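Local coordinates for protein glycosyltransferase (Streptomyces viridochromogenes, PDB 2IUY) that probably transfers a sugar from a nucleotide donor during biosynthesis of the antibiotic avilamycin A, as a retaining GT-B enzyme of family GT4, at residues Leu4-Leu8 and Val329-Arg333; His111-Thr115 and Ile249-Pro253; His233-Ser239 and Thr266-Thr271. The contacts are given in a common frame with arbitrary orientation. Residue numbers count along the deposited sequence, not the author numbering.

Contact 1: Leu4-Leu8 and Val329-Arg333; sequences LKVAL and VEQYR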
ATOM      1  N   LEU A   4      -6.531  -3.217 -23.809  1.00 15.45           N
ATOM      2  CA  LEU A   4      -7.094  -4.299 -23.005  1.00 11.95           C
ATOM      3  C   LEU A   4      -8.260  -3.719 -22.245  1.00 10.81           C
ATOM      4  O   LEU A   4      -8.321  -2.473 -21.978  1.00  8.16           O
ATOM      5  CB  LEU A   4      -5.980  -4.879 -22.090  1.00 10.94           C
ATOM      6  CG  LEU A   4      -4.894  -5.625 -22.879  1.00 11.01           C
ATOM      7  CD1 LEU A   4      -3.685  -6.057 -22.055  1.00 10.61           C
ATOM      8  CD2 LEU A   4      -5.464  -6.871 -23.649  1.00  8.58           C
ATOM      9  N   LYS A   5      -9.245  -4.593 -22.001  1.00  9.25           N
ATOM     10  CA  LYS A   5     -10.317  -4.319 -21.053  1.00  8.95           C
ATOM     11  C   LYS A   5      -9.954  -5.054 -19.790  1.00  9.02           C
ATOM     12  O   LYS A   5      -9.770  -6.260 -19.823  1.00  7.65           O
ATOM     13  CB  LYS A   5     -11.685  -4.727 -21.604  1.00  9.01           C
ATOM     14  CG  LYS A   5     -12.007  -4.002 -22.949  1.00 11.63           C
ATOM     15  CD  LYS A   5     -13.493  -3.864 -23.121  1.00 17.78           C
ATOM     16  CE  LYS A   5     -14.157  -4.915 -23.934  1.00 26.08           C
ATOM     17  NZ  LYS A   5     -15.700  -4.753 -23.804  1.00 29.48           N
ATOM     18  N   VAL A   6      -9.736  -4.301 -18.705  1.00  9.19           N
ATOM     19  CA  VAL A   6      -9.205  -4.884 -17.458  1.00  8.24           C
ATOM     20  C   VAL A   6     -10.250  -4.697 -16.354  1.00  8.97           C
ATOM     21  O   VAL A   6     -10.680  -3.561 -16.068  1.00  9.83           O
ATOM     22  CB  VAL A   6      -7.843  -4.287 -16.994  1.00  8.46           C
ATOM     23  CG1 VAL A   6      -7.279  -5.060 -15.717  1.00  7.68           C
ATOM     24  CG2 VAL A   6      -6.762  -4.207 -18.153  1.00  9.43           C
ATOM     25  N   ALA A   7     -10.694  -5.804 -15.777  1.00  8.90           N
ATOM     26  CA  ALA A   7     -11.546  -5.764 -14.597  1.00  9.51           C
ATOM     27  C   ALA A   7     -10.634  -5.795 -13.391  1.00 10.73           C
ATOM     28  O   ALA A   7      -9.926  -6.788 -13.193  1.00 11.31           O
ATOM     29  CB  ALA A   7     -12.495  -6.943 -14.577  1.00  8.47           C
ATOM     30  N   LEU A   8     -10.623  -4.690 -12.621  1.00 11.15           N
ATOM     31  CA  LEU A   8      -9.796  -4.537 -11.420  1.00 11.18           C
ATOM     32  C   LEU A   8     -10.690  -4.734 -10.245  1.00 11.58           C
ATOM     33  O   LEU A   8     -11.613  -3.945 -10.095  1.00 11.29           O
ATOM     34  CB  LEU A   8      -9.226  -3.123 -11.274  1.00 11.53           C
ATOM     35  CG  LEU A   8      -7.961  -2.706 -11.993  1.00 12.35           C
ATOM     36  CD1 LEU A   8      -7.633  -1.215 -11.592  1.00  8.62           C
ATOM     37  CD2 LEU A   8      -6.810  -3.718 -11.718  1.00  9.41           C
ATOM     38  N   VAL A 329       0.737  -5.147 -17.390  1.00 10.09           N
ATOM     39  CA  VAL A 329       0.273  -5.459 -18.739  1.00 11.12           C
ATOM     40  C   VAL A 329       1.120  -6.555 -19.362  1.00 11.73           C
ATOM     41  O   VAL A 329       0.586  -7.461 -20.013  1.00 13.50           O
ATOM     42  CB  VAL A 329       0.234  -4.182 -19.631  1.00 11.30           C
ATOM     43  CG1 VAL A 329      -0.101  -4.518 -21.115  1.00 13.42           C
ATOM     44  CG2 VAL A 329      -0.784  -3.164 -19.069  1.00 11.24           C
ATOM     45  N   GLU A 330       2.430  -6.487 -19.161  1.00 12.41           N
ATOM     46  CA  GLU A 330       3.334  -7.537 -19.634  1.00 14.00           C
ATOM     47  C   GLU A 330       2.884  -8.893 -19.089  1.00 12.12           C
ATOM     48  O   GLU A 330       2.852  -9.851 -19.842  1.00 13.00           O
ATOM     49  CB  GLU A 330       4.813  -7.216 -19.261  1.00 14.21           C
ATOM     50  CG  GLU A 330       5.859  -8.221 -19.803  1.00 17.77           C
ATOM     51  CD  GLU A 330       7.271  -8.057 -19.211  1.00 19.39           C
ATOM     52  OE1 GLU A 330       7.473  -7.245 -18.252  1.00 22.89           O
ATOM     53  OE2 GLU A 330       8.190  -8.771 -19.711  1.00 26.47           O
ATOM     54  N   GLN A 331       2.528  -8.967 -17.796  1.00  9.80           N
ATOM     55  CA  GLN A 331       1.976 -10.198 -17.179  1.00  9.06           C
ATOM     56  C   GLN A 331       0.575 -10.552 -17.671  1.00  8.41           C
ATOM     57  O   GLN A 331       0.277 -11.695 -17.863  1.00  8.94           O
ATOM     58  CB  GLN A 331       1.995 -10.130 -15.632  1.00  7.97           C
ATOM     59  CG  GLN A 331       3.390  -9.886 -15.015  1.00  9.44           C
ATOM     60  CD  GLN A 331       4.435 -10.892 -15.537  1.00 13.84           C
ATOM     61  OE1 GLN A 331       4.116 -12.052 -15.723  1.00 11.18           O
ATOM     62  NE2 GLN A 331       5.661 -10.435 -15.792  1.00 10.12           N
ATOM     63  N   TYR A 332      -0.282  -9.580 -17.889  1.00  7.94           N
ATOM     64  CA  TYR A 332      -1.563  -9.850 -18.556  1.00  8.92           C
ATOM     65  C   TYR A 332      -1.366 -10.537 -19.905  1.00  8.70           C
ATOM     66  O   TYR A 332      -2.040 -11.504 -20.196  1.00 10.62           O
ATOM     67  CB  TYR A 332      -2.372  -8.564 -18.817  1.00  7.41           C
ATOM     68  CG  TYR A 332      -2.699  -7.664 -17.615  1.00  7.78           C
ATOM     69  CD1 TYR A 332      -2.485  -8.062 -16.281  1.00  5.13           C
ATOM     70  CD2 TYR A 332      -3.235  -6.388 -17.837  1.00  4.33           C
ATOM     71  CE1 TYR A 332      -2.837  -7.176 -15.197  1.00  5.65           C
ATOM     72  CE2 TYR A 332      -3.554  -5.547 -16.797  1.00  6.93           C
ATOM     73  CZ  TYR A 332      -3.360  -5.941 -15.485  1.00  5.22           C
ATOM     74  OH  TYR A 332      -3.693  -5.006 -14.488  1.00  9.74           O
ATOM     75  N   ARG A 333      -0.485  -9.988 -20.736  1.00 10.37           N
ATOM     76  CA  ARG A 333      -0.173 -10.572 -22.045  1.00 12.04           C
ATOM     77  C   ARG A 333       0.468 -11.956 -21.960  1.00 11.81           C
ATOM     78  O   ARG A 333       0.233 -12.810 -22.848  1.00 14.25           O
ATOM     79  CB  ARG A 333       0.688  -9.602 -22.889  1.00 12.57           C
ATOM     80  CG  ARG A 333      -0.093  -8.312 -23.214  1.00 15.25           C
ATOM     81  CD  ARG A 333       0.404  -7.613 -24.444  1.00 19.60           C
ATOM     82  NE  ARG A 333      -0.093  -6.241 -24.543  1.00 19.52           N
ATOM     83  CZ  ARG A 333      -1.260  -5.879 -25.070  1.00 19.92           C
ATOM     84  NH1 ARG A 333      -2.096  -6.777 -25.584  1.00 17.63           N
ATOM     85  NH2 ARG A 333      -1.574  -4.589 -25.095  1.00 20.70           N
TER
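The first strand of the N-terminal Rossmann-like domain meets the last long helix of the chain here, as in GT-B enzymes whose C-terminal helix crosses back to the N-terminal domain. Strand 5-9 and the residue before it present alternate side chains (Leu4, Val6, Leu8) to one turn of helix 321-336. Leu4 and Val6 point their CA-CB bonds toward the helix. Leu4 is an mt rotamer, and its CD1 is the main point of contact. Leu4 CD1 lies 4.0 Å from Val329 CG1, 4.3 Å from Tyr332 CD2 at the ring edge, and 3.9 Å from Arg333 CZ, over one face of the guanidinium. The Arg333 CA-CB bond points sideways, but its extended chi2 and chi3 bring the guanidinium to Leu4. Tyr332, with chi1 near -56°, reaches from the helix toward the strand. Tyr332 CE2 is 3.7 Å from CG2 of Val6 (chi1 t). No hydrogen bond joins the two segments. The phenol OH of Tyr332 is instead hydrogen-bonded to His89, at the neighbouring strand 87-90, and Leu43 of helix 31-45 also packs on Tyr332. Leu8 (mt) starts sideways, but its end comes nearer: Leu8 CD2 stops 4.4 Å from Tyr332 OH.

Contact 2: His111-Thr115 and Ile249-Pro253; sequences HHFTT and IWCEP
Both segments are irregular loops and run nearly antiparallel, with end-to-end directions 165° apart. The CA atoms come nearest at Thr114 and Cys251, 5.5 Å apart. In 111-115, His112 bends (phi/psi -110/20), Phe113 is extended (-127/153) and Thr114 turns (-71/-18). In 249-253, Ile249 (-77/135), Trp250 (-57/134) and Glu252 (-58/116) are polyproline-like, Cys251 is at -138/106, and Pro253 bends to -61/-49. Thr114 is the centre of the contact, with chi1 -164° (t). Thr114 OG1 accepts a hydrogen bond from Cys251 N at 3.0 Å. A water accepts from Thr114 OG1 at 3.0 Å and donates to Ile249 O at 2.8 Å. The Trp250 CA-CB bond points away, but with chi1 t and chi2 -97° the ring end returns to Thr114. Thr114 CG2 lies 3.8 Å from Trp250 CE3, with Thr114 CB over one indole face. Trp250 NE1 donates to Glu252 OE1 at 3.0 Å. Pro253 CG packs 3.5 Å from His112 O and 3.6 Å from Phe113 C. The contact bridges the two GT-B domains beside the UDP site, empty in this model. Glu252 salt-bridges UDP-binding Lys175; its spacing from UDP-binding Glu260 is consistent with the EX7E motif. The 111-115 loop follows strand 106-111, the 249-253 loop precedes helix 256-263, and helix 128-133 touches Thr114, Cys251 and Pro253.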
ATOM      1  N   HIS A 111      -1.267  -9.997  -4.704  1.00  9.64           N
ATOM      2  CA  HIS A 111      -1.331 -10.349  -3.295  1.00  8.76           C
ATOM      3  C   HIS A 111      -0.872  -9.247  -2.352  1.00  7.28           C
ATOM      4  O   HIS A 111       0.281  -8.822  -2.393  1.00  6.97           O
ATOM      5  CB  HIS A 111      -0.550 -11.635  -3.021  1.00  8.65           C
ATOM      6  CG  HIS A 111      -1.054 -12.353  -1.812  1.00  9.64           C
ATOM      7  ND1 HIS A 111      -2.402 -12.569  -1.600  1.00  9.60           N
ATOM      8  CD2 HIS A 111      -0.413 -12.836  -0.719  1.00  7.98           C
ATOM      9  CE1 HIS A 111      -2.566 -13.174  -0.438  1.00  8.83           C
ATOM     10  NE2 HIS A 111      -1.377 -13.346   0.116  1.00  7.82           N
ATOM     11  N   HIS A 112      -1.786  -8.810  -1.499  1.00  5.91           N
ATOM     12  CA  HIS A 112      -1.509  -7.748  -0.538  1.00  7.09           C
ATOM     13  C   HIS A 112      -1.458  -8.240   0.923  1.00  7.15           C
ATOM     14  O   HIS A 112      -1.621  -7.433   1.868  1.00  5.84           O
ATOM     15  CB  HIS A 112      -2.559  -6.649  -0.703  1.00  6.91           C
ATOM     16  CG  HIS A 112      -2.604  -6.090  -2.110  1.00  6.36           C
ATOM     17  ND1 HIS A 112      -1.499  -5.533  -2.714  1.00  9.47           N
ATOM     18  CD2 HIS A 112      -3.612  -5.987  -3.006  1.00  8.45           C
ATOM     19  CE1 HIS A 112      -1.813  -5.136  -3.933  1.00  9.49           C
ATOM     20  NE2 HIS A 112      -3.099  -5.375  -4.129  1.00  7.99           N
ATOM     21  N   PHE A 113      -1.254  -9.544   1.114  1.00  7.01           N
ATOM     22  CA  PHE A 113      -1.367 -10.099   2.495  1.00  9.25           C
ATOM     23  C   PHE A 113      -0.127 -10.900   2.930  1.00  9.44           C
ATOM     24  O   PHE A 113       0.593 -11.419   2.093  1.00  9.02           O
ATOM     25  CB  PHE A 113      -2.677 -10.914   2.648  1.00  7.81           C
ATOM     26  CG  PHE A 113      -3.891 -10.095   2.493  1.00  9.87           C
ATOM     27  CD1 PHE A 113      -4.373  -9.352   3.549  1.00 11.96           C
ATOM     28  CD2 PHE A 113      -4.555 -10.030   1.269  1.00 12.45           C
ATOM     29  CE1 PHE A 113      -5.509  -8.538   3.401  1.00 13.26           C
ATOM     30  CE2 PHE A 113      -5.694  -9.255   1.121  1.00  9.02           C
ATOM     31  CZ  PHE A 113      -6.166  -8.506   2.178  1.00 12.45           C
ATOM     32  N   THR A 114       0.124 -10.956   4.244  1.00 10.76           N
ATOM     33  CA  THR A 114       1.200 -11.771   4.814  1.00 11.45           C
ATOM     34  C   THR A 114       0.883 -13.280   4.728  1.00 11.94           C
ATOM     35  O   THR A 114       1.758 -14.141   4.829  1.00 12.32           O
ATOM     36  CB  THR A 114       1.440 -11.365   6.267  1.00 11.71           C
ATOM     37  OG1 THR A 114       2.690 -11.859   6.699  1.00 13.00           O
ATOM     38  CG2 THR A 114       0.338 -11.902   7.192  1.00 10.15           C
ATOM     39  N   THR A 115      -0.391 -13.578   4.531  1.00 12.76           N
ATOM     40  CA  THR A 115      -0.923 -14.943   4.508  1.00 13.13           C
ATOM     41  C   THR A 115      -0.767 -15.560   3.108  1.00 12.13           C
ATOM     42  O   THR A 115      -0.575 -14.860   2.116  1.00 12.76           O
ATOM     43  CB  THR A 115      -2.423 -14.942   4.942  1.00 13.23           C
ATOM     44  OG1 THR A 115      -3.136 -13.965   4.199  1.00 12.20           O
ATOM     45  CG2 THR A 115      -2.570 -14.593   6.441  1.00 14.49           C
ATOM     46  N   ILE A 249       4.736 -15.452  11.493  1.00 12.75           N
ATOM     47  CA  ILE A 249       5.371 -14.162  11.727  1.00 13.26           C
ATOM     48  C   ILE A 249       4.872 -13.165  10.696  1.00 12.63           C
ATOM     49  O   ILE A 249       4.761 -13.490   9.509  1.00 12.77           O
ATOM     50  CB  ILE A 249       6.900 -14.229  11.692  1.00 12.93           C
ATOM     51  CG1 ILE A 249       7.432 -15.218  12.727  1.00 16.90           C
ATOM     52  CG2 ILE A 249       7.487 -12.887  12.132  1.00 14.56           C
ATOM     53  CD1 ILE A 249       7.148 -14.782  14.215  1.00 17.52           C
ATOM     54  N   TRP A 250       4.547 -11.964  11.175  1.00 11.95           N
ATOM     55  CA  TRP A 250       4.205 -10.849  10.301  1.00 11.32           C
ATOM     56  C   TRP A 250       5.363 -10.555   9.290  1.00 10.17           C
ATOM     57  O   TRP A 250       6.541 -10.485   9.650  1.00  9.86           O
ATOM     58  CB  TRP A 250       3.817  -9.583  11.107  1.00  9.02           C
ATOM     59  CG  TRP A 250       3.446  -8.428  10.158  1.00  8.80           C
ATOM     60  CD1 TRP A 250       4.254  -7.403   9.749  1.00  8.44           C
ATOM     61  CD2 TRP A 250       2.198  -8.238   9.485  1.00  8.02           C
ATOM     62  NE1 TRP A 250       3.574  -6.583   8.902  1.00  8.57           N
ATOM     63  CE2 TRP A 250       2.317  -7.076   8.704  1.00  8.30           C
ATOM     64  CE3 TRP A 250       0.976  -8.913   9.507  1.00  6.23           C
ATOM     65  CZ2 TRP A 250       1.264  -6.575   7.913  1.00 11.25           C
ATOM     66  CZ3 TRP A 250      -0.090  -8.410   8.735  1.00  9.94           C
ATOM     67  CH2 TRP A 250       0.061  -7.243   7.953  1.00 10.86           C
ATOM     68  N   CYS A 251       4.989 -10.381   8.033  1.00 11.55           N
ATOM     69  CA  CYS A 251       5.947 -10.059   6.976  1.00 11.09           C
ATOM     70  C   CYS A 251       5.291  -8.980   6.102  1.00 10.23           C
ATOM     71  O   CYS A 251       4.348  -9.281   5.361  1.00  9.90           O
ATOM     72  CB  CYS A 251       6.225 -11.320   6.158  1.00 11.96           C
ATOM     73  SG  CYS A 251       7.306 -11.147   4.697  1.00 14.12           S
ATOM     74  N   GLU A 252       5.745  -7.725   6.224  1.00  9.69           N
ATOM     75  CA  GLU A 252       5.051  -6.577   5.563  1.00  9.08           C
ATOM     76  C   GLU A 252       5.008  -6.877   4.055  1.00  8.98           C
ATOM     77  O   GLU A 252       6.044  -7.088   3.473  1.00  8.01           O
ATOM     78  CB  GLU A 252       5.756  -5.249   5.868  1.00  8.66           C
ATOM     79  CG  GLU A 252       4.966  -3.976   5.442  1.00  8.19           C
ATOM     80  CD  GLU A 252       3.672  -3.848   6.180  1.00 12.28           C
ATOM     81  OE1 GLU A 252       3.667  -3.984   7.419  1.00 12.90           O
ATOM     82  OE2 GLU A 252       2.627  -3.654   5.545  1.00 15.65           O
ATOM     83  N   PRO A 253       3.811  -7.055   3.460  1.00  9.45           N
ATOM     84  CA  PRO A 253       3.799  -7.369   2.005  1.00  9.92           C
ATOM     85  C   PRO A 253       4.404  -6.349   1.027  1.00  9.32           C
ATOM     86  O   PRO A 253       5.244  -6.750   0.166  1.00  8.84           O
ATOM     87  CB  PRO A 253       2.315  -7.627   1.683  1.00 10.04           C
ATOM     88  CG  PRO A 253       1.641  -7.817   3.006  1.00 10.53           C
ATOM     89  CD  PRO A 253       2.475  -7.159   4.069  1.00 10.58           C
TER
HETATM   90  O   HOH W   1       2.452 -14.351   8.269  1.00 14.05           O

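Contact 3: His233-Ser239 and Thr266-Thr271; sequences HAVLAMS and TPVVGT
Strands 234-237 and 268-270 run side by side and parallel, with axes 4.6 Å apart at closest approach and crossing at -22°. Their residues are in the beta region, Gly270 at -139/171; Met238 leaves at -118/39. Val235 pairs with Val268, Leu236 with Val269, Ala237 with Gly270. Hydrogen bonds run Val235 N to Pro267 O (3.0 Å), Val269 N to Val235 O (2.8 Å), Ala237 N to Val269 O (2.9 Å) and Thr271 N to Ala237 O (3.2 Å). Leu236 CD2 (mt) leans to 3.8 Å from Val269 CB, under Phe183 of helix 177-187. The strands belong to a beta-alpha-beta unit of the C-terminal Rossmann-like domain. Its helix 256-263 covers Val235, Ala237 and Val268. There Ala237 CB meets Val268 CG1 at 4.1 Å, and Thr266 CG2 meets Val235 CG2 at 3.8 Å. Pro267 CD abuts His233 O (3.5 Å). Ala237 O is 2.9 Å from Gly270 CA; a CB there would clash with Ala237 O. Selenomethionine Met238 (chi1 to chi3 m) brings SE 4.3 Å from Val269 CG1. Thr271 CG2 fills against Met238 CA (3.8 Å); Thr271 OG1 (chi1 p) donates to Ser239 O (2.7 Å).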
ATOM      1  N   HIS A 233       8.944  15.649   8.556  1.00 11.69           N
ATOM      2  CA  HIS A 233      10.392  15.495   8.457  1.00 11.43           C
ATOM      3  C   HIS A 233      10.798  14.094   7.900  1.00 11.01           C
ATOM      4  O   HIS A 233      11.689  13.956   7.045  1.00 10.06           O
ATOM      5  CB  HIS A 233      11.038  15.819   9.821  1.00 12.97           C
ATOM      6  CG  HIS A 233      12.535  15.804   9.794  1.00 17.50           C
ATOM      7  ND1 HIS A 233      13.284  16.945   9.621  1.00 25.83           N
ATOM      8  CD2 HIS A 233      13.423  14.783   9.866  1.00 23.27           C
ATOM      9  CE1 HIS A 233      14.570  16.633   9.595  1.00 26.17           C
ATOM     10  NE2 HIS A 233      14.684  15.325   9.732  1.00 24.61           N
ATOM     11  N   ALA A 234      10.137  13.042   8.386  1.00  9.78           N
ATOM     12  CA  ALA A 234      10.404  11.702   7.898  1.00  9.87           C
ATOM     13  C   ALA A 234       9.204  10.881   8.254  1.00  9.38           C
ATOM     14  O   ALA A 234       8.459  11.250   9.145  1.00  9.17           O
ATOM     15  CB  ALA A 234      11.710  11.064   8.531  1.00  9.49           C
ATOM     16  N   VAL A 235       9.027   9.777   7.530  1.00  9.40           N
ATOM     17  CA  VAL A 235       7.976   8.805   7.842  1.00  8.73           C
ATOM     18  C   VAL A 235       8.662   7.593   8.454  1.00  8.26           C
ATOM     19  O   VAL A 235       9.752   7.233   8.050  1.00  9.09           O
ATOM     20  CB  VAL A 235       7.149   8.445   6.559  1.00  9.16           C
ATOM     21  CG1 VAL A 235       6.395   7.114   6.725  1.00  7.07           C
ATOM     22  CG2 VAL A 235       6.175   9.614   6.224  1.00  8.87           C
ATOM     23  N   LEU A 236       8.018   6.991   9.436  1.00  9.03           N
ATOM     24  CA  LEU A 236       8.533   5.844  10.162  1.00  8.25           C
ATOM     25  C   LEU A 236       7.628   4.656   9.819  1.00  8.79           C
ATOM     26  O   LEU A 236       6.409   4.652  10.109  1.00  8.96           O
ATOM     27  CB  LEU A 236       8.506   6.133  11.672  1.00  8.75           C
ATOM     28  CG  LEU A 236       9.162   7.423  12.201  1.00  9.63           C
ATOM     29  CD1 LEU A 236       9.225   7.411  13.786  1.00  8.37           C
ATOM     30  CD2 LEU A 236      10.576   7.663  11.621  1.00  8.62           C
ATOM     31  N   ALA A 237       8.218   3.678   9.149  1.00  8.75           N
ATOM     32  CA  ALA A 237       7.513   2.445   8.764  1.00  8.45           C
ATOM     33  C   ALA A 237       8.169   1.311   9.532  1.00  7.79           C
ATOM     34  O   ALA A 237       9.194   0.778   9.118  1.00  7.70           O
ATOM     35  CB  ALA A 237       7.643   2.228   7.247  1.00  8.54           C
HETATM   36  N   MSE A 238       7.579   0.950  10.671  1.00  8.48           N
HETATM   37  CA  MSE A 238       8.304   0.182  11.710  1.00  8.72           C
HETATM   38  C   MSE A 238       7.694  -1.167  11.978  1.00  8.51           C
HETATM   39  O   MSE A 238       7.669  -1.607  13.114  1.00  9.01           O
HETATM   40  CB  MSE A 238       8.322   0.990  13.018  1.00  9.64           C
HETATM   41  CG  MSE A 238       8.862   2.421  12.886  1.00  9.82           C
HETATM   42 SE   MSE A 238      10.703   2.529  12.369  1.00 14.29          SE
HETATM   43  CE  MSE A 238      11.512   1.986  14.108  1.00 12.82           C
ATOM     44  N   SER A 239       7.240  -1.830  10.916  1.00  8.51           N
ATOM     45  CA  SER A 239       6.590  -3.117  11.018  1.00  8.48           C
ATOM     46  C   SER A 239       7.514  -4.058  11.788  1.00  8.20           C
ATOM     47  O   SER A 239       8.734  -3.992  11.636  1.00  7.10           O
ATOM     48  CB  SER A 239       6.197  -3.664   9.640  1.00  7.56           C
ATOM     49  OG  SER A 239       5.211  -2.837   9.026  1.00  8.75           O
ATOM     50  N   THR A 266       9.365  12.841   0.923  1.00  9.04           N
ATOM     51  CA  THR A 266       9.615  12.545   2.339  1.00  8.81           C
ATOM     52  C   THR A 266      10.367  11.222   2.512  1.00  8.74           C
ATOM     53  O   THR A 266       9.875  10.153   2.118  1.00  8.64           O
ATOM     54  CB  THR A 266       8.277  12.587   3.190  1.00  9.84           C
ATOM     55  OG1 THR A 266       7.727  13.912   3.100  1.00 10.12           O
ATOM     56  CG2 THR A 266       8.476  12.183   4.731  1.00  7.51           C
ATOM     57  N   PRO A 267      11.531  11.288   3.164  1.00  8.07           N
ATOM     58  CA  PRO A 267      12.352  10.092   3.332  1.00  8.75           C
ATOM     59  C   PRO A 267      11.733   9.190   4.415  1.00  8.92           C
ATOM     60  O   PRO A 267      10.807   9.602   5.126  1.00  8.95           O
ATOM     61  CB  PRO A 267      13.719  10.669   3.755  1.00  7.64           C
ATOM     62  CG  PRO A 267      13.325  11.906   4.596  1.00  8.33           C
ATOM     63  CD  PRO A 267      12.101  12.473   3.862  1.00  8.73           C
ATOM     64  N   VAL A 268      12.265   7.984   4.549  1.00 10.26           N
ATOM     65  CA  VAL A 268      11.626   6.962   5.365  1.00 10.24           C
ATOM     66  C   VAL A 268      12.659   6.331   6.257  1.00 10.62           C
ATOM     67  O   VAL A 268      13.711   5.964   5.808  1.00 11.67           O
ATOM     68  CB  VAL A 268      10.925   5.876   4.475  1.00  9.66           C
ATOM     69  CG1 VAL A 268      10.249   4.799   5.348  1.00 11.36           C
ATOM     70  CG2 VAL A 268       9.889   6.538   3.559  1.00  7.28           C
ATOM     71  N   VAL A 269      12.360   6.235   7.541  1.00 11.39           N
ATOM     72  CA  VAL A 269      13.083   5.300   8.404  1.00 10.92           C
ATOM     73  C   VAL A 269      12.197   4.063   8.593  1.00 10.74           C
ATOM     74  O   VAL A 269      11.059   4.200   8.965  1.00 11.00           O
ATOM     75  CB  VAL A 269      13.362   5.915   9.798  1.00 11.12           C
ATOM     76  CG1 VAL A 269      13.959   4.829  10.765  1.00  8.88           C
ATOM     77  CG2 VAL A 269      14.237   7.125   9.665  1.00  9.76           C
ATOM     78  N   GLY A 270      12.716   2.870   8.337  1.00 10.20           N
ATOM     79  CA  GLY A 270      11.956   1.674   8.621  1.00 10.00           C
ATOM     80  C   GLY A 270      12.797   0.544   9.227  1.00 10.09           C
ATOM     81  O   GLY A 270      14.009   0.616   9.285  1.00  9.17           O
ATOM     82  N   THR A 271      12.120  -0.494   9.671  1.00  9.10           N
ATOM     83  CA  THR A 271      12.754  -1.755   9.984  1.00 10.49           C
ATOM     84  C   THR A 271      13.042  -2.495   8.666  1.00 10.71           C
ATOM     85  O   THR A 271      12.770  -1.949   7.592  1.00 10.15           O
ATOM     86  CB  THR A 271      11.832  -2.606  10.846  1.00  9.90           C
ATOM     87  OG1 THR A 271      10.626  -2.854  10.098  1.00  8.90           O
ATOM     88  CG2 THR A 271      11.511  -1.871  12.162  1.00  9.03           C
TER

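The three contacts span both domains of the GT-B fold. Contact 1 joins the N-terminal sheet to the C-terminal helix 321-336. Contact 3 lies within the C-terminal sheet, its centre about 33 Å from that of contact 1 and on the opposite side of the chain's centre. Contact 2 links loops of the two domains; centre to centre, it is about 24 Å from contact 1 and about 18 Å from contact 3. Along the chain, contact 1 brackets the other two, and the segments of contacts 2 and 3 alternate. Contacts 2 and 3 touch: Glu252 OE1 is 2.5 Å from Ser239 OG, probably a hydrogen bond. Both approach UDP-binding Lys175, so the sheet end and the interdomain loops meet at the nucleotide site.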